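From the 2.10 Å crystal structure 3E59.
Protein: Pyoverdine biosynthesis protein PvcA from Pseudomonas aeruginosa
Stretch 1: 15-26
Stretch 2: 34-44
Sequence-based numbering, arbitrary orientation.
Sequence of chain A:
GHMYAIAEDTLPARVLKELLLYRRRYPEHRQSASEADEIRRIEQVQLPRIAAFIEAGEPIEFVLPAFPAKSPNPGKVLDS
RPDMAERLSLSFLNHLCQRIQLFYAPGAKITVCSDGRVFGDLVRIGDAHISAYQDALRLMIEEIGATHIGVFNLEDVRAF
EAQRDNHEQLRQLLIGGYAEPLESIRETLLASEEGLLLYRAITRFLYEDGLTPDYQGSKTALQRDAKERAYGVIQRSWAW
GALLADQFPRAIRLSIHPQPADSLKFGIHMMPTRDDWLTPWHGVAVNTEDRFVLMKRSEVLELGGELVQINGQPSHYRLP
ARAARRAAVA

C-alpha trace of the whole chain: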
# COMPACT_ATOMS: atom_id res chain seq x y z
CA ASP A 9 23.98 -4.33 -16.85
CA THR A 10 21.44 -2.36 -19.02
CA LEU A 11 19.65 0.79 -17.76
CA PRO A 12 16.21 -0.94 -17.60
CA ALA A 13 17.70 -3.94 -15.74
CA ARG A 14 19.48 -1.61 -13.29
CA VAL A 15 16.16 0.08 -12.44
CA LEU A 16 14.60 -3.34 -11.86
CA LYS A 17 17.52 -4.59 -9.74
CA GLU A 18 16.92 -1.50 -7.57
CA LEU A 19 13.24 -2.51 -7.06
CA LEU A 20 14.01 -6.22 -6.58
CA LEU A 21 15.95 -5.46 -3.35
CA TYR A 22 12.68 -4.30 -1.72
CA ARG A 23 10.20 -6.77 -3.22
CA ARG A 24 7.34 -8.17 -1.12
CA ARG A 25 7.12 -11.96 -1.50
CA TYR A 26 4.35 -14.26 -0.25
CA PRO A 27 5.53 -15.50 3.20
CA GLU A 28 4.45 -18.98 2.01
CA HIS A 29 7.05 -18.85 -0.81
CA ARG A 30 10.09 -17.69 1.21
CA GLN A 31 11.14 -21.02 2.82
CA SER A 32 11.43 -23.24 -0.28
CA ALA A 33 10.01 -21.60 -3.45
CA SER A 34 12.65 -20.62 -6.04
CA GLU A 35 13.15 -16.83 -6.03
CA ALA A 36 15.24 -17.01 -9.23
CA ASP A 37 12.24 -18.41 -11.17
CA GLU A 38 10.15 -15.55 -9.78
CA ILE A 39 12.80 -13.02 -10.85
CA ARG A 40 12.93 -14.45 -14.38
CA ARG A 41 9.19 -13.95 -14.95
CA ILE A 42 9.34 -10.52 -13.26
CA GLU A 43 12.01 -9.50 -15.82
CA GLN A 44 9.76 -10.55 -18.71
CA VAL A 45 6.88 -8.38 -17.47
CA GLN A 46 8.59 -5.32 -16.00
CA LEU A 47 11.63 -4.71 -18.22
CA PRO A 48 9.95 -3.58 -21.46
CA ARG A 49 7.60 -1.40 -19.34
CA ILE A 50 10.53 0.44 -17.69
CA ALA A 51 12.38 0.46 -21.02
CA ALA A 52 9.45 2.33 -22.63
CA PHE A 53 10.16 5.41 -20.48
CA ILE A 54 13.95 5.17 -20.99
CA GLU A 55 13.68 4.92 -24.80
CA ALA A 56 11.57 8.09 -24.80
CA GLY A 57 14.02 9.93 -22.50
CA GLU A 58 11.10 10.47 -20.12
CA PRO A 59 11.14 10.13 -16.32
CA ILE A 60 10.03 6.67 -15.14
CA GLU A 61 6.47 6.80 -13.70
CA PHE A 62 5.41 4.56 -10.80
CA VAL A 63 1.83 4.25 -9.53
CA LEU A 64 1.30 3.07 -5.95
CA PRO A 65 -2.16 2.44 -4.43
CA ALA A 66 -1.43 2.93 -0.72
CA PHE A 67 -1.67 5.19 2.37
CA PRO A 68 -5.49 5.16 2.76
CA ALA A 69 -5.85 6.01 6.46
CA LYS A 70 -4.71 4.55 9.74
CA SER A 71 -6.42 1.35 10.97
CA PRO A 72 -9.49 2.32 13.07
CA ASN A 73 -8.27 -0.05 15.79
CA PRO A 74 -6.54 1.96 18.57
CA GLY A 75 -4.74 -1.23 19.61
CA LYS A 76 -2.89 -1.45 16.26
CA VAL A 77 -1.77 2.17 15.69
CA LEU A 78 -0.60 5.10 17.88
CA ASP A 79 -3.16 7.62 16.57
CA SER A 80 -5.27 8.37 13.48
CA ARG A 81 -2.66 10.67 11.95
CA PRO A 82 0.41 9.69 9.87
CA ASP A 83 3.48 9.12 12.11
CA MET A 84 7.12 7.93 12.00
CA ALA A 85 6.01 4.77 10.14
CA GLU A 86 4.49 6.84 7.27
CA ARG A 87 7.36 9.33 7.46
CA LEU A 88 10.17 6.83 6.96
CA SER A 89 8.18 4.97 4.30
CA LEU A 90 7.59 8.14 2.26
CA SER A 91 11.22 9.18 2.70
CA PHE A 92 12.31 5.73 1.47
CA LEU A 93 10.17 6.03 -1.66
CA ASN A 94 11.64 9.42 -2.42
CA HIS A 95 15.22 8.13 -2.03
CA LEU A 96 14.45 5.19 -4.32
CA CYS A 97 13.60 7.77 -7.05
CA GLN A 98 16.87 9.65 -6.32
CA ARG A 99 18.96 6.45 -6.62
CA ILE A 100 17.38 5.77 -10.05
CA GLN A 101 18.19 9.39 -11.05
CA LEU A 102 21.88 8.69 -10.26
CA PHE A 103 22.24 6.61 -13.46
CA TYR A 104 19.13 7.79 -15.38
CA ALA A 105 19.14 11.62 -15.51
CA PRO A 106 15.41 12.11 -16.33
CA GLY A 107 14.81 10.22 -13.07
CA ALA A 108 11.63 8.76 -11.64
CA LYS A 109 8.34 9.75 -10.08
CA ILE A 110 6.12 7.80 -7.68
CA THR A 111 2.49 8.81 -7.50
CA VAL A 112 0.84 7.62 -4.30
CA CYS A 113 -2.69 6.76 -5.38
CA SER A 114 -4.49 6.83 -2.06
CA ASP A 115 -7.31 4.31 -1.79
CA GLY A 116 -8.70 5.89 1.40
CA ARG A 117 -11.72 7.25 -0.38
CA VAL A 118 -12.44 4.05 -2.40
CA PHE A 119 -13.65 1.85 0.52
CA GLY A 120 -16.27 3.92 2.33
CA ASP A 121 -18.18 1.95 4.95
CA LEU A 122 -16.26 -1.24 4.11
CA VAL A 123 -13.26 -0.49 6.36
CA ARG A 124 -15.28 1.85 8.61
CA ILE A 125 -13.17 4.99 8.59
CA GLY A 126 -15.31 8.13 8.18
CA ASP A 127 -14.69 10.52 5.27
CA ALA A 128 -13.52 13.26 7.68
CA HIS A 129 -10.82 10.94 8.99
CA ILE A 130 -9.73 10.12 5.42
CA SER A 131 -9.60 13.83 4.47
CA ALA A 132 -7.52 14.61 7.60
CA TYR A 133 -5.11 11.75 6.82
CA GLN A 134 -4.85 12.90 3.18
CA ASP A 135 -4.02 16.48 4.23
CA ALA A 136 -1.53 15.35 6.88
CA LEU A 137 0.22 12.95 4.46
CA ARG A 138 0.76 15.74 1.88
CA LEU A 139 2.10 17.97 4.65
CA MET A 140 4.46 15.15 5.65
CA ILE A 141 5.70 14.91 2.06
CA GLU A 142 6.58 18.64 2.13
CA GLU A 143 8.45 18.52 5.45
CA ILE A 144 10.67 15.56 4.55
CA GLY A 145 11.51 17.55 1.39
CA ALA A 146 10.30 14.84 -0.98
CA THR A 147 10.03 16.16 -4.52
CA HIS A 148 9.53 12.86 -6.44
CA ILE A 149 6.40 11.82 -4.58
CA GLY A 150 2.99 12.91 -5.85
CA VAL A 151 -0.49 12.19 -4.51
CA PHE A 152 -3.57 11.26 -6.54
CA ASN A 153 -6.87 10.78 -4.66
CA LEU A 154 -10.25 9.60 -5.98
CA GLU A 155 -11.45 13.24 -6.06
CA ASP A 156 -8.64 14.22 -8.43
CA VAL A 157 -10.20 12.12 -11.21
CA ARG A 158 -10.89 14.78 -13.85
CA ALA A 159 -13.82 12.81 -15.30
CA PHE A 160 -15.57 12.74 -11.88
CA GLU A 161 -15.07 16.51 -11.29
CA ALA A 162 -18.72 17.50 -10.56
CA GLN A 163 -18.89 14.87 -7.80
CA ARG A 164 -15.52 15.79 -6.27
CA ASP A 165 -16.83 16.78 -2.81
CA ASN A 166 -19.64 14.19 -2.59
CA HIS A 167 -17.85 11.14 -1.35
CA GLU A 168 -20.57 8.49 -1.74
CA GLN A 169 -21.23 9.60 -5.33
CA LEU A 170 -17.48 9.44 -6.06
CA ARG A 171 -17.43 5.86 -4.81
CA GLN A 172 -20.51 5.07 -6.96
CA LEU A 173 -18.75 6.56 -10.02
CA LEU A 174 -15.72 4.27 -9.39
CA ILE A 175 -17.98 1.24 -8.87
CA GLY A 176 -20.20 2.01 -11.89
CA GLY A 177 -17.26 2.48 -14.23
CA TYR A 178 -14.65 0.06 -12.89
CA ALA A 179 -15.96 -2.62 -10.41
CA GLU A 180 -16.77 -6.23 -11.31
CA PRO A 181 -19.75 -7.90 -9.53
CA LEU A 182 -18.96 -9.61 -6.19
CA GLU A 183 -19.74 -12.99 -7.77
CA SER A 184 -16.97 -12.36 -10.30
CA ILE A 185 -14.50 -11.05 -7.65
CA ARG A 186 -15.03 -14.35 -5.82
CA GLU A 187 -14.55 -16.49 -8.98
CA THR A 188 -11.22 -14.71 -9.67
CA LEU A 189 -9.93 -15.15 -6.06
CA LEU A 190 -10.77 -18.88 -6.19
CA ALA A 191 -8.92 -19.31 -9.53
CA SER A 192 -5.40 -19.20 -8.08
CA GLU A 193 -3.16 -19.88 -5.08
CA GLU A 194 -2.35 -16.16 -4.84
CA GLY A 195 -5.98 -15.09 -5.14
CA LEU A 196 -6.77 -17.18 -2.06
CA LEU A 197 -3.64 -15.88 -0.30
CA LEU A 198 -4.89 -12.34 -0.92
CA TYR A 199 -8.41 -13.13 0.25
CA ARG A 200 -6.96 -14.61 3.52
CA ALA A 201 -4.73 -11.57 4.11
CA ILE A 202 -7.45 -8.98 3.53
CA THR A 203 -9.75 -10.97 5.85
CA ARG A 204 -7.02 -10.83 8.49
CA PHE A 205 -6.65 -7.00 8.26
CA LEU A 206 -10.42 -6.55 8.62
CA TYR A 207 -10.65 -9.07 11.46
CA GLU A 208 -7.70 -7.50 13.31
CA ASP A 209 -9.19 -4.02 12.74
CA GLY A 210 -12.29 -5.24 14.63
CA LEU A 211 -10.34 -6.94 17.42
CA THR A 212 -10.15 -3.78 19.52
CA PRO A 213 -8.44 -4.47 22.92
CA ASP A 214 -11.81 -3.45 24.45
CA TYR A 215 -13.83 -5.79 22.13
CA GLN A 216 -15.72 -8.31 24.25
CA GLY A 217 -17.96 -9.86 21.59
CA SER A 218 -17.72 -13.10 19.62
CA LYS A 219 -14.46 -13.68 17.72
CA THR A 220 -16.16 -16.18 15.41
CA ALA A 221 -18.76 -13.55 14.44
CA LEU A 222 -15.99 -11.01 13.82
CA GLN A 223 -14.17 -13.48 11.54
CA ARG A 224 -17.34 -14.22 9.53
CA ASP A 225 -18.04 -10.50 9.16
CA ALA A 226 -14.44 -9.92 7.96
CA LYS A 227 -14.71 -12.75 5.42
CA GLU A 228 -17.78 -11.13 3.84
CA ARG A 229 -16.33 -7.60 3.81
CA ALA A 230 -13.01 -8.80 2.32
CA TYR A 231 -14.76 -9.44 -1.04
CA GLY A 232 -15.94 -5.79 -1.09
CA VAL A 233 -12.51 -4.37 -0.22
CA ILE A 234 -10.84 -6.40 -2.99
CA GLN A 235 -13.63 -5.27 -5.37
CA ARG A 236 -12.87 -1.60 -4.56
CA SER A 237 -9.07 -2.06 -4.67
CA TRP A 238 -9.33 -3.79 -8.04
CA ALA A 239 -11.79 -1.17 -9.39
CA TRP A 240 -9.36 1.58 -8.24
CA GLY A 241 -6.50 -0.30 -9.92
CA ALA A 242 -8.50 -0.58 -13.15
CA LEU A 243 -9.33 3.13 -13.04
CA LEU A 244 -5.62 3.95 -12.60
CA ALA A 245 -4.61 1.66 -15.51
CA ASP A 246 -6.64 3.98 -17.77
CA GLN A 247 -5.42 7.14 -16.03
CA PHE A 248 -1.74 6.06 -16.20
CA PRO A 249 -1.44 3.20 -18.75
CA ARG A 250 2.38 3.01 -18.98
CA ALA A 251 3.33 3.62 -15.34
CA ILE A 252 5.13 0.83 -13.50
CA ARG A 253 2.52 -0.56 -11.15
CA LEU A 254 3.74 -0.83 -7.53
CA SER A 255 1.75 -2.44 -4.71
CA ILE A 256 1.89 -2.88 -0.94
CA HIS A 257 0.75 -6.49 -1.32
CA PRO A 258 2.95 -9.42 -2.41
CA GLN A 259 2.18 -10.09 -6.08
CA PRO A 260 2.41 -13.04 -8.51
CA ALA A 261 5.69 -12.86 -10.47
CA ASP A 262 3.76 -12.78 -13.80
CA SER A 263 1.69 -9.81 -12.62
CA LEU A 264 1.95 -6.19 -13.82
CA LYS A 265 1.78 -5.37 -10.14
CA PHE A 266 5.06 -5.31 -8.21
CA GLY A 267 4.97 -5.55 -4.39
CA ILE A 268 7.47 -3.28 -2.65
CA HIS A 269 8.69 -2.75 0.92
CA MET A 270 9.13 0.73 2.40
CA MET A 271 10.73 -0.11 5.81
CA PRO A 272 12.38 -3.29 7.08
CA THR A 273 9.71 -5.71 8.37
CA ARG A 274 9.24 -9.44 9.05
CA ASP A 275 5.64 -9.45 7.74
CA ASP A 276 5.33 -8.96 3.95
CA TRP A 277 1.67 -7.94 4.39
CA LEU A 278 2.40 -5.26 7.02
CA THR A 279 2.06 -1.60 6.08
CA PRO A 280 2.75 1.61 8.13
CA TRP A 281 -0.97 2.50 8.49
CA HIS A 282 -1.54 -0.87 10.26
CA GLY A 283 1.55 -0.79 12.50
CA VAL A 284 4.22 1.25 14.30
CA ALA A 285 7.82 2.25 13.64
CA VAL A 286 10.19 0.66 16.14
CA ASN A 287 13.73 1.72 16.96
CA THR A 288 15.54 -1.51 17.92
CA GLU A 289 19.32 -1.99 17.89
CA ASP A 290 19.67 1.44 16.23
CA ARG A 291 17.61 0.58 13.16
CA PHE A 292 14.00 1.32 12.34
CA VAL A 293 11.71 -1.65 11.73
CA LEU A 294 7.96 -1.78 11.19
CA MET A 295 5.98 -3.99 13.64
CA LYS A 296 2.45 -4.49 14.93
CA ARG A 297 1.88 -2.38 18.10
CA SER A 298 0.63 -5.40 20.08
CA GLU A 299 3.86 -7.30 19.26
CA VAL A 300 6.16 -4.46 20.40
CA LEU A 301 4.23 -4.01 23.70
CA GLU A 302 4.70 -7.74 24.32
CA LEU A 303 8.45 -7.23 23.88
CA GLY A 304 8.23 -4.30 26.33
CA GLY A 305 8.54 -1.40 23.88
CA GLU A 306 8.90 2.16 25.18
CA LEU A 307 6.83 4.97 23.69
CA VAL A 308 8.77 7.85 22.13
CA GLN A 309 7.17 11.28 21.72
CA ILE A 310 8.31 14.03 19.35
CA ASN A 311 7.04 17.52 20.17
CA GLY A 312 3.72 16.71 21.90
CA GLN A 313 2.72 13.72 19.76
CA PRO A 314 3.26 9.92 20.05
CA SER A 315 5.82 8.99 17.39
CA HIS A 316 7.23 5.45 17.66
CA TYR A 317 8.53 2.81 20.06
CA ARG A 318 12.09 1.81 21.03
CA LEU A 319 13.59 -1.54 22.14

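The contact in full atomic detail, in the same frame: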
# COMPACT_ATOMS: atom_id res chain seq x y z
N VAL A 15 17.36 -0.42 -13.13
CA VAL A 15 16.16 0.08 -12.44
C VAL A 15 15.51 -1.08 -11.70
O VAL A 15 15.23 -0.99 -10.51
CB VAL A 15 15.15 0.75 -13.43
CG1 VAL A 15 13.86 1.18 -12.70
CG2 VAL A 15 15.79 1.96 -14.11
N LEU A 16 15.31 -2.19 -12.42
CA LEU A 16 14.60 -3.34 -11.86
C LEU A 16 15.35 -3.93 -10.68
O LEU A 16 14.75 -4.26 -9.66
CB LEU A 16 14.34 -4.41 -12.95
CG LEU A 16 13.55 -5.65 -12.51
CD1 LEU A 16 12.15 -5.30 -11.97
CD2 LEU A 16 13.45 -6.67 -13.64
N LYS A 17 16.67 -4.05 -10.81
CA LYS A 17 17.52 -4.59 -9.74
C LYS A 17 17.39 -3.74 -8.47
O LYS A 17 17.42 -4.27 -7.37
CB LYS A 17 18.99 -4.70 -10.19
N GLU A 18 17.22 -2.44 -8.66
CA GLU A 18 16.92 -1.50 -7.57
C GLU A 18 15.58 -1.80 -6.86
O GLU A 18 15.49 -1.71 -5.63
CB GLU A 18 16.93 -0.06 -8.11
CG GLU A 18 16.75 1.01 -7.07
CD GLU A 18 17.93 1.09 -6.11
OE1 GLU A 18 19.08 1.06 -6.60
OE2 GLU A 18 17.69 1.18 -4.89
N LEU A 19 14.54 -2.14 -7.62
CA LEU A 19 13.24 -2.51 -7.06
C LEU A 19 13.26 -3.89 -6.40
O LEU A 19 12.61 -4.10 -5.39
CB LEU A 19 12.15 -2.50 -8.15
CG LEU A 19 12.03 -1.25 -9.04
CD1 LEU A 19 11.14 -1.52 -10.25
CD2 LEU A 19 11.51 -0.07 -8.23
N LEU A 20 14.00 -4.82 -7.00
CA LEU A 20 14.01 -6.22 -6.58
C LEU A 20 14.54 -6.41 -5.15
O LEU A 20 14.15 -7.36 -4.47
CB LEU A 20 14.82 -7.07 -7.57
CG LEU A 20 14.14 -7.46 -8.90
CD1 LEU A 20 15.16 -8.07 -9.84
CD2 LEU A 20 12.98 -8.43 -8.66
N LEU A 21 15.44 -5.51 -4.73
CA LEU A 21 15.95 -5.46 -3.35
C LEU A 21 14.87 -5.29 -2.29
O LEU A 21 15.05 -5.74 -1.16
CB LEU A 21 16.93 -4.29 -3.19
CG LEU A 21 18.21 -4.31 -4.01
CD1 LEU A 21 18.83 -2.92 -4.03
CD2 LEU A 21 19.19 -5.39 -3.49
N TYR A 22 13.75 -4.66 -2.66
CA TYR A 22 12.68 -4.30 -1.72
C TYR A 22 11.35 -4.99 -2.03
O TYR A 22 10.28 -4.54 -1.59
CB TYR A 22 12.49 -2.77 -1.72
CG TYR A 22 13.78 -2.02 -1.43
CD1 TYR A 22 14.26 -1.93 -0.12
CD2 TYR A 22 14.52 -1.44 -2.46
CE1 TYR A 22 15.45 -1.26 0.15
CE2 TYR A 22 15.71 -0.78 -2.19
CZ TYR A 22 16.16 -0.69 -0.89
OH TYR A 22 17.33 -0.03 -0.61
N ARG A 23 11.41 -6.10 -2.76
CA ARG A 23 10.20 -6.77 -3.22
C ARG A 23 9.48 -7.52 -2.09
O ARG A 23 10.11 -8.23 -1.29
CB ARG A 23 10.51 -7.70 -4.41
CG ARG A 23 9.27 -8.26 -5.09
CD ARG A 23 9.58 -9.10 -6.32
NE ARG A 23 10.38 -10.29 -6.02
CZ ARG A 23 9.92 -11.54 -5.98
NH1 ARG A 23 8.64 -11.81 -6.23
NH2 ARG A 23 10.76 -12.53 -5.70
N ARG A 24 8.16 -7.34 -2.00
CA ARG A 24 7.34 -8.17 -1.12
C ARG A 24 7.13 -9.52 -1.79
O ARG A 24 6.76 -9.58 -2.97
CB ARG A 24 5.97 -7.54 -0.90
CG ARG A 24 6.01 -6.28 -0.13
CD ARG A 24 4.63 -5.75 0.11
NE ARG A 24 4.74 -4.36 0.53
CZ ARG A 24 4.60 -3.91 1.77
NH1 ARG A 24 4.28 -4.72 2.78
NH2 ARG A 24 4.75 -2.62 1.99
N ARG A 25 7.39 -10.59 -1.05
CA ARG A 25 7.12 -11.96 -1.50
C ARG A 25 6.04 -12.53 -0.61
O ARG A 25 5.87 -12.05 0.52
CB ARG A 25 8.38 -12.83 -1.37
CG ARG A 25 9.58 -12.37 -2.19
CD ARG A 25 10.70 -13.40 -2.12
NE ARG A 25 10.32 -14.66 -2.76
CZ ARG A 25 10.89 -15.84 -2.52
NH1 ARG A 25 11.88 -15.96 -1.63
NH2 ARG A 25 10.46 -16.91 -3.17
N TYR A 26 5.28 -13.52 -1.10
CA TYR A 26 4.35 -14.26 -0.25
C TYR A 26 5.15 -14.99 0.82
O TYR A 26 6.08 -15.71 0.48
CB TYR A 26 3.49 -15.23 -1.07
CG TYR A 26 2.55 -14.54 -2.03
CD1 TYR A 26 1.32 -14.02 -1.59
CD2 TYR A 26 2.90 -14.36 -3.37
CE1 TYR A 26 0.46 -13.38 -2.47
CE2 TYR A 26 2.04 -13.71 -4.26
CZ TYR A 26 0.83 -13.23 -3.80
OH TYR A 26 -0.00 -12.59 -4.67
N SER A 34 11.47 -21.13 -5.34
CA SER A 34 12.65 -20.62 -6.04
C SER A 34 12.49 -19.16 -6.44
O SER A 34 11.70 -18.84 -7.34
CB SER A 34 12.93 -21.48 -7.28
OG SER A 34 13.64 -20.75 -8.26
N GLU A 35 13.24 -18.27 -5.78
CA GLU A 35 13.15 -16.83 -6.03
C GLU A 35 13.68 -16.43 -7.41
O GLU A 35 13.22 -15.45 -8.00
CB GLU A 35 13.87 -16.02 -4.94
N ALA A 36 14.63 -17.22 -7.92
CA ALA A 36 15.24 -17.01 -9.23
C ALA A 36 14.24 -17.22 -10.38
O ALA A 36 14.31 -16.53 -11.39
CB ALA A 36 16.46 -17.92 -9.41
N ASP A 37 13.33 -18.18 -10.21
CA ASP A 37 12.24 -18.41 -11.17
C ASP A 37 11.26 -17.25 -11.15
O ASP A 37 10.76 -16.84 -12.20
CB ASP A 37 11.51 -19.73 -10.90
CG ASP A 37 12.29 -20.96 -11.39
OD1 ASP A 37 13.00 -20.86 -12.42
OD2 ASP A 37 12.18 -22.02 -10.75
N GLU A 38 10.99 -16.73 -9.95
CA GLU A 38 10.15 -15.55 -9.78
C GLU A 38 10.76 -14.33 -10.45
O GLU A 38 10.05 -13.58 -11.12
CB GLU A 38 9.91 -15.26 -8.30
CG GLU A 38 8.90 -16.17 -7.63
CD GLU A 38 8.89 -16.00 -6.13
OE1 GLU A 38 9.46 -15.00 -5.63
OE2 GLU A 38 8.32 -16.86 -5.43
N ILE A 39 12.06 -14.15 -10.27
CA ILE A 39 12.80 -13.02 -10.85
C ILE A 39 12.78 -13.06 -12.38
O ILE A 39 12.57 -12.04 -13.03
CB ILE A 39 14.25 -12.95 -10.30
CG1 ILE A 39 14.25 -12.60 -8.81
CG2 ILE A 39 15.09 -11.92 -11.08
CD1 ILE A 39 15.55 -12.99 -8.06
N ARG A 40 12.99 -14.25 -12.94
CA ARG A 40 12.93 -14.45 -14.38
C ARG A 40 11.59 -13.97 -14.98
O ARG A 40 11.58 -13.21 -15.96
CB ARG A 40 13.21 -15.92 -14.75
N ARG A 41 10.47 -14.38 -14.40
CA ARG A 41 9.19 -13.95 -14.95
C ARG A 41 8.84 -12.49 -14.62
O ARG A 41 8.11 -11.84 -15.38
CB ARG A 41 8.04 -14.94 -14.68
CG ARG A 41 7.99 -15.58 -13.32
CD ARG A 41 7.28 -16.94 -13.43
NE ARG A 41 6.26 -17.11 -12.39
CZ ARG A 41 6.46 -17.69 -11.20
NH1 ARG A 41 7.65 -18.19 -10.87
NH2 ARG A 41 5.45 -17.78 -10.34
N ILE A 42 9.42 -11.96 -13.55
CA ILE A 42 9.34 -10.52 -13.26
C ILE A 42 10.04 -9.71 -14.36
O ILE A 42 9.49 -8.71 -14.84
CB ILE A 42 9.87 -10.16 -11.84
CG1 ILE A 42 8.86 -10.60 -10.78
CG2 ILE A 42 10.12 -8.66 -11.71
CD1 ILE A 42 9.45 -10.71 -9.40
N GLU A 43 11.23 -10.15 -14.76
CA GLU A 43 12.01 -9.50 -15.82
C GLU A 43 11.25 -9.41 -17.14
O GLU A 43 11.29 -8.39 -17.82
CB GLU A 43 13.32 -10.25 -16.06
CG GLU A 43 14.45 -9.88 -15.11
CD GLU A 43 15.83 -10.19 -15.70
OE1 GLU A 43 16.84 -9.72 -15.11
OE2 GLU A 43 15.92 -10.88 -16.75
N GLN A 44 10.56 -10.49 -17.49
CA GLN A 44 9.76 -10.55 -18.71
C GLN A 44 8.65 -9.49 -18.72
O GLN A 44 8.41 -8.84 -19.74
CB GLN A 44 9.13 -11.94 -18.87
CG GLN A 44 10.13 -13.07 -18.98
CD GLN A 44 9.47 -14.41 -19.25
OE1 GLN A 44 8.24 -14.56 -19.18
NE2 GLN A 44 10.29 -15.40 -19.58
O HOH W 1 6.55 -14.68 -3.60

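Two stretches of PvcA pack through a short hydrocarbon seam at one end and a buried-carboxylate salt-bridge cluster at the other. Stretch 1 enters as a helix that includes residues 15-20 and then passes through a turn into a loop; stretch 2 is helical from Glu-35 onward, with Ser-34 at its N-cap, where Ser-34 OG accepts from Asp-37 N at 3.2 Å. The helix axes run at 136° to each other, closer to antiparallel than parallel, and approach to 11.5 Å, so side chains rather than backbones make the contact. The register descends accordingly: Leu-16 CA lies 7.8 Å from Glu-43 CA, Leu-20 CA lies 8.1 Å from Ile-39 CA, and Arg-25 CA lies 9.0 Å from Glu-35 CA. Together the stretches bury 433 Å² of surface.

Leu-16 points toward stretch 2 and packs on Ile-42 and Glu-43: Leu-16 CD1 is 3.9 Å from Ile-42 CG2, and Leu-16 CD2 is 3.7 Å from Glu-43 CG, using the aliphatic part of that side chain and leaving its carboxylate farther off. One helical turn later, Leu-20 also points toward stretch 2, with Leu-20 CD1 4.0 Å from Ile-39 CG2 and Leu-20 CD2 4.2 Å from Ile-42 CG2, so the same Ile-42 methyl touches both leucines. The intervening Lys-17, Glu-18 and Leu-19 make no contact with stretch 2. Leu-20 also opens a type I turn that ends at Arg-23, closed by a weak backbone bond from Arg-23 N to Leu-20 O at 3.5 Å.

With Arg-23 the chemistry changes from apolar to ionic. Its side chain, t at both chi1 and chi2, reaches Glu-38 in a salt bridge: Arg-23 NH2 donates to Glu-38 OE1 at 2.8 Å and nearly linearly (167°), whereas Arg-23 NH1 gives the same oxygen a weak bond at 3.3 Å. The carboxylate oxygen thus sits at the edge of the guanidinium, near its plane, where the N-H groups point. One face of the group is left to hydrocarbon, and Ile-42 CD1 comes within 3.5 Å of Arg-23 NH1, linking the ionic cluster to the apolar seam.

Arg-24 makes no contact with stretch 2; its guanidinium is hydrogen-bonded elsewhere in the structure. Arg-25 turns back toward stretch 2 and forms a second salt bridge with Glu-38. Arg-25 NH2 donates to Glu-38 OE2 at 3.1 Å with an angle of 171°, and Arg-25 NE adds a weak bond to Glu-38 OE1 at 3.0 Å. Both carboxylate oxygens are therefore engaged, with OE1 shared between the two arginines, and one buried acid faces two positive charges. Glu-35 CB packs over a face of the Arg-25 guanidinium, 3.8 Å from Arg-25 CZ; the rest of the Glu-35 side chain is not modelled.

At Tyr-26 the link becomes indirect: a water accepts from Tyr-26 N at 3.0 Å and donates weakly to Glu-38 OE2 at 3.4 Å, bringing the backbone of stretch 1 into the network around this carboxylate.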